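Peptidase, M20/M25/M40 family (Staphylococcus aureus, PDB 4EWT) is a putative manganese-binding amidohydrolase of the M20 peptidase family, probably cleaving amide bonds of N-acylated amino acids or related small substrates. Local coordinates at residues 26-29 against 35-38; 31-36 against 56-61. All coordinates share one frame; numbering follows the deposited sequence.

Interaction 1. Residues 26-29 against 35-38; sequences HPEL and ETAK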
loop_
_atom_site.group_PDB
_atom_site.type_symbol
_atom_site.label_atom_id
_atom_site.label_comp_id
_atom_site.label_asym_id
_atom_site.label_seq_id
_atom_site.Cartn_x
_atom_site.Cartn_y
_atom_site.Cartn_z
ATOM N N HIS A 26 23.334 43.153 4.246
ATOM C CA HIS A 26 22.546 43.607 3.101
ATOM C C HIS A 26 22.277 42.486 2.099
ATOM O O HIS A 26 22.592 42.635 0.914
ATOM C CB HIS A 26 23.234 44.788 2.395
ATOM C CG HIS A 26 23.155 46.082 3.144
ATOM N ND1 HIS A 26 24.247 46.651 3.764
ATOM C CD2 HIS A 26 22.116 46.926 3.361
ATOM C CE1 HIS A 26 23.886 47.790 4.331
ATOM N NE2 HIS A 26 22.597 47.980 4.102
ATOM N N PRO A 27 21.678 41.365 2.561
ATOM C CA PRO A 27 21.452 40.246 1.644
ATOM C C PRO A 27 20.316 40.533 0.670
ATOM O O PRO A 27 19.368 41.254 1.007
ATOM C CB PRO A 27 21.072 39.103 2.583
ATOM C CG PRO A 27 20.372 39.780 3.713
ATOM C CD PRO A 27 21.073 41.111 3.886
ATOM N N GLU A 28 20.422 39.984 -0.534
ATOM C CA GLU A 28 19.357 40.107 -1.521
ATOM C C GLU A 28 19.014 38.769 -2.142
ATOM O O GLU A 28 19.887 37.924 -2.345
ATOM C CB GLU A 28 19.743 41.087 -2.616
ATOM C CG GLU A 28 19.679 42.539 -2.188
ATOM C CD GLU A 28 20.418 43.442 -3.138
ATOM O OE1 GLU A 28 21.479 43.021 -3.653
ATOM O OE2 GLU A 28 19.938 44.567 -3.372
ATOM N N LEU A 29 17.733 38.606 -2.453
ATOM C CA LEU A 29 17.197 37.386 -3.055
ATOM C C LEU A 29 17.737 37.120 -4.457
ATOM O O LEU A 29 18.175 38.046 -5.150
ATOM C CB LEU A 29 15.665 37.484 -3.109
ATOM C CG LEU A 29 14.801 36.834 -2.026
ATOM C CD1 LEU A 29 15.571 36.412 -0.791
ATOM C CD2 LEU A 29 13.654 37.764 -1.662
ATOM N N GLU A 35 21.876 45.566 -5.362
ATOM C CA GLU A 35 22.866 46.245 -4.511
ATOM C C GLU A 35 24.150 45.433 -4.350
ATOM O O GLU A 35 25.246 45.997 -4.319
ATOM C CB GLU A 35 22.296 46.555 -3.123
ATOM C CG GLU A 35 21.286 47.689 -3.065
ATOM C CD GLU A 35 21.258 48.375 -1.702
ATOM O OE1 GLU A 35 21.527 47.707 -0.678
ATOM O OE2 GLU A 35 20.970 49.588 -1.653
ATOM N N THR A 36 24.013 44.116 -4.228
ATOM C CA THR A 36 25.175 43.237 -4.077
ATOM C C THR A 36 26.045 43.267 -5.334
ATOM O O THR A 36 27.258 43.458 -5.238
ATOM C CB THR A 36 24.764 41.789 -3.722
ATOM O OG1 THR A 36 23.701 41.818 -2.761
ATOM C CG2 THR A 36 25.946 41.011 -3.138
ATOM N N ALA A 37 25.421 43.110 -6.504
ATOM C CA ALA A 37 26.127 43.189 -7.789
ATOM C C ALA A 37 26.834 44.536 -7.998
ATOM O O ALA A 37 27.941 44.579 -8.528
ATOM C CB ALA A 37 25.183 42.904 -8.944
ATOM N N LYS A 38 26.185 45.625 -7.590
ATOM C CA LYS A 38 26.787 46.959 -7.674
ATOM C C LYS A 38 27.966 47.125 -6.719
ATOM O O LYS A 38 28.967 47.743 -7.082
ATOM C CB LYS A 38 25.746 48.053 -7.434
ATOM C CG LYS A 38 25.065 48.544 -8.710
ATOM C CD LYS A 38 23.931 49.545 -8.429
ATOM C CE LYS A 38 24.444 50.844 -7.827
ATOM N NZ LYS A 38 23.444 51.954 -7.928
HETATM O O HOH W 1 23.016 39.217 -1.727
#
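The carboxylate of E28 reaches across from the loop 26-29 to the first turn of helix 34-43 and takes three hydrogen bonds there. OE1 of E28 accepts two of them, from the backbone N of T36 at 2.8 Å and from the T36 hydroxyl, OG1, at 2.7 Å. Both donors approach from the same face of the carboxylate plane, the amide on the syn side and the hydroxyl on the anti side. The other oxygen, E28 OE2, offers its syn lone pair to E35 N at 3.0 Å, with an N-H...O angle of 155°. Beyond CG the E28 chain is extended (chi2 164°), which carries the carboxylate from the loop to the helix backbone. With chi1 at -41°, T36 OG1 stands beside its own backbone N, and the two donors can share one oxygen. A water completes the ring of contacts, accepting from E28 N and donating to T36 OG1 at 2.9 Å. Further out, the E35 carboxylate comes near H26, its OE1 lying 4.2 Å from H26 CD2 and oblique to the ring, while E28 and A81 are joined by a backbone hydrogen bond and P27 packs on A81 and H101. An anion held against first-turn N-H groups should be favoured by the helix dipole, which probably offsets the proximity of the E35 carboxylate and helps keep E28 ionised.

Interaction 2. Residues 31-36 against 56-61; sequences FHEDET and GPRGIK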
loop_
_atom_site.group_PDB
_atom_site.type_symbol
_atom_site.label_atom_id
_atom_site.label_comp_id
_atom_site.label_asym_id
_atom_site.label_seq_id
_atom_site.Cartn_x
_atom_site.Cartn_y
_atom_site.Cartn_z
ATOM N N PHE A 31 17.903 36.697 -8.283
ATOM C CA PHE A 31 17.303 37.502 -9.360
ATOM C C PHE A 31 16.885 38.921 -8.934
ATOM O O PHE A 31 16.241 39.639 -9.704
ATOM C CB PHE A 31 16.146 36.763 -10.055
ATOM C CG PHE A 31 16.529 35.417 -10.616
ATOM C CD1 PHE A 31 17.296 35.320 -11.778
ATOM C CD2 PHE A 31 16.114 34.246 -9.989
ATOM C CE1 PHE A 31 17.650 34.077 -12.303
ATOM C CE2 PHE A 31 16.458 32.998 -10.505
ATOM C CZ PHE A 31 17.229 32.913 -11.666
ATOM N N HIS A 32 17.258 39.320 -7.717
ATOM C CA HIS A 32 16.991 40.677 -7.215
ATOM C C HIS A 32 18.198 41.256 -6.465
ATOM O O HIS A 32 18.048 42.085 -5.563
ATOM C CB HIS A 32 15.750 40.692 -6.318
ATOM C CG HIS A 32 14.525 40.126 -6.968
ATOM N ND1 HIS A 32 13.676 40.883 -7.746
ATOM C CD2 HIS A 32 14.012 38.873 -6.961
ATOM C CE1 HIS A 32 12.690 40.123 -8.189
ATOM N NE2 HIS A 32 12.869 38.899 -7.724
ATOM N N GLU A 33 19.394 40.823 -6.853
ATOM C CA GLU A 33 20.616 41.202 -6.154
ATOM C C GLU A 33 21.213 42.408 -6.908
ATOM O O GLU A 33 22.279 42.329 -7.526
ATOM C CB GLU A 33 21.575 40.000 -6.010
ATOM C CG GLU A 33 21.879 39.233 -7.294
ATOM C CD GLU A 33 20.801 38.241 -7.691
ATOM O OE1 GLU A 33 20.733 37.139 -7.103
ATOM O OE2 GLU A 33 20.042 38.555 -8.626
ATOM N N ASP A 34 20.495 43.525 -6.822
ATOM C CA ASP A 34 20.881 44.786 -7.450
ATOM C C ASP A 34 22.003 45.493 -6.690
ATOM O O ASP A 34 22.959 45.962 -7.307
ATOM C CB ASP A 34 19.663 45.726 -7.584
ATOM C CG ASP A 34 18.493 45.099 -8.362
ATOM O OD1 ASP A 34 18.472 43.864 -8.569
ATOM O OD2 ASP A 34 17.576 45.853 -8.759
ATOM N N GLU A 35 21.876 45.566 -5.362
ATOM C CA GLU A 35 22.866 46.245 -4.511
ATOM C C GLU A 35 24.150 45.433 -4.350
ATOM O O GLU A 35 25.246 45.997 -4.319
ATOM C CB GLU A 35 22.296 46.555 -3.123
ATOM C CG GLU A 35 21.286 47.689 -3.065
ATOM C CD GLU A 35 21.258 48.375 -1.702
ATOM O OE1 GLU A 35 21.527 47.707 -0.678
ATOM O OE2 GLU A 35 20.970 49.588 -1.653
ATOM N N THR A 36 24.013 44.116 -4.228
ATOM C CA THR A 36 25.175 43.237 -4.077
ATOM C C THR A 36 26.045 43.267 -5.334
ATOM O O THR A 36 27.258 43.458 -5.238
ATOM C CB THR A 36 24.764 41.789 -3.722
ATOM O OG1 THR A 36 23.701 41.818 -2.761
ATOM C CG2 THR A 36 25.946 41.011 -3.138
ATOM N N GLY A 56 25.406 37.460 -17.050
ATOM C CA GLY A 56 23.997 37.140 -16.882
ATOM C C GLY A 56 23.343 38.453 -16.489
ATOM O O GLY A 56 24.021 39.472 -16.390
ATOM N N PRO A 57 22.020 38.458 -16.281
ATOM C CA PRO A 57 21.532 39.598 -15.513
ATOM C C PRO A 57 22.200 39.589 -14.131
ATOM O O PRO A 57 22.052 38.621 -13.372
ATOM C CB PRO A 57 20.034 39.330 -15.421
ATOM C CG PRO A 57 19.733 38.593 -16.693
ATOM C CD PRO A 57 20.922 37.694 -16.901
ATOM N N ARG A 58 22.961 40.648 -13.849
ATOM C CA ARG A 58 23.785 40.779 -12.634
ATOM C C ARG A 58 24.990 39.828 -12.600
ATOM O O ARG A 58 25.568 39.570 -11.542
ATOM C CB ARG A 58 22.931 40.666 -11.364
ATOM C CG ARG A 58 21.850 41.730 -11.273
ATOM C CD ARG A 58 20.815 41.386 -10.230
ATOM N NE ARG A 58 19.564 42.101 -10.464
ATOM C CZ ARG A 58 18.515 41.597 -11.110
ATOM N NH1 ARG A 58 18.552 40.357 -11.591
ATOM N NH2 ARG A 58 17.423 42.334 -11.271
ATOM N N GLY A 59 25.374 39.327 -13.772
ATOM C CA GLY A 59 26.570 38.501 -13.914
ATOM C C GLY A 59 27.831 39.339 -14.028
ATOM O O GLY A 59 27.906 40.256 -14.854
ATOM N N ILE A 60 28.822 39.024 -13.195
ATOM C CA ILE A 60 30.075 39.783 -13.145
ATOM C C ILE A 60 31.280 38.875 -13.371
ATOM O O ILE A 60 31.492 37.908 -12.641
ATOM C CB ILE A 60 30.233 40.561 -11.815
ATOM C CG1 ILE A 60 29.008 41.442 -11.557
ATOM C CG2 ILE A 60 31.508 41.429 -11.836
ATOM C CD1 ILE A 60 28.848 41.873 -10.115
ATOM N N LYS A 61 32.064 39.215 -14.388
ATOM C CA LYS A 61 33.223 38.446 -14.812
ATOM C C LYS A 61 34.447 39.364 -14.734
ATOM O O LYS A 61 34.626 40.250 -15.583
ATOM C CB LYS A 61 32.990 37.978 -16.251
ATOM C CG LYS A 61 34.000 37.022 -16.854
ATOM C CD LYS A 61 34.194 37.392 -18.319
ATOM C CE LYS A 61 34.059 36.211 -19.257
ATOM N NZ LYS A 61 35.315 35.426 -19.422
#
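A type II beta turn, G56 to G59, leads into strand 60-65 and presents R58 to the N-terminal end of helix 34-43, where E33 occupies the N-cap position and joins D34 and R58 in a salt-bridge network. The shorter link is to D34: R58 NE donates to D34 OD1 at 2.8 Å, and R58 NH2 adds a weak bond to the same oxygen. Although the carboxylate and guanidinium planes are only 14° apart, they are not coplanar, and NE meets OD1 from above the carboxylate plane. On E33, a chain bent at chi2 (-81°) brings OE2 to 3.3 Å from R58 CD. Its salt bridge to R58 NH1 is long, 3.8 Å, and works through charge alone, because OE2 lies well out of the guanidinium plane. The peptide between F31 and H32 covers one guanidinium face, with F31 O 3.1 Å from R58 NH1 at an angle too poor for a hydrogen bond. E33 OE1 turns instead to the backbone N of A137. R58 probably offsets the charge of both acids, but unequally: D34 accepts a short but bent N-H bond and a weak one, whereas for E33 the long pair would act mainly through electrostatics, probably favouring its ionised form.

Overall arrangement
Interactions 1 and 2 lie with their centres about 8 Å apart, on the same side of the chain's centre, and both use helix 34-43. Along the chain, the loop 26-29 comes first, then 31-36, which runs into helix 34-43, and finally segment 56-61, a turn running into strand 60-65 of the mixed eight-stranded sheet. E35 and T36 belong to both segment pairs, and E28 OE1 packs 3.2 Å from E33 CA. One residue further along the helix, A37 packs against R58 and I60. The helix start is thereby tied to the preceding loop and to the sheet, in the domain that holds the two manganese ions; the E33 and T36 side chains lie about 12 and 13 Å, respectively, from a bound manganese ion.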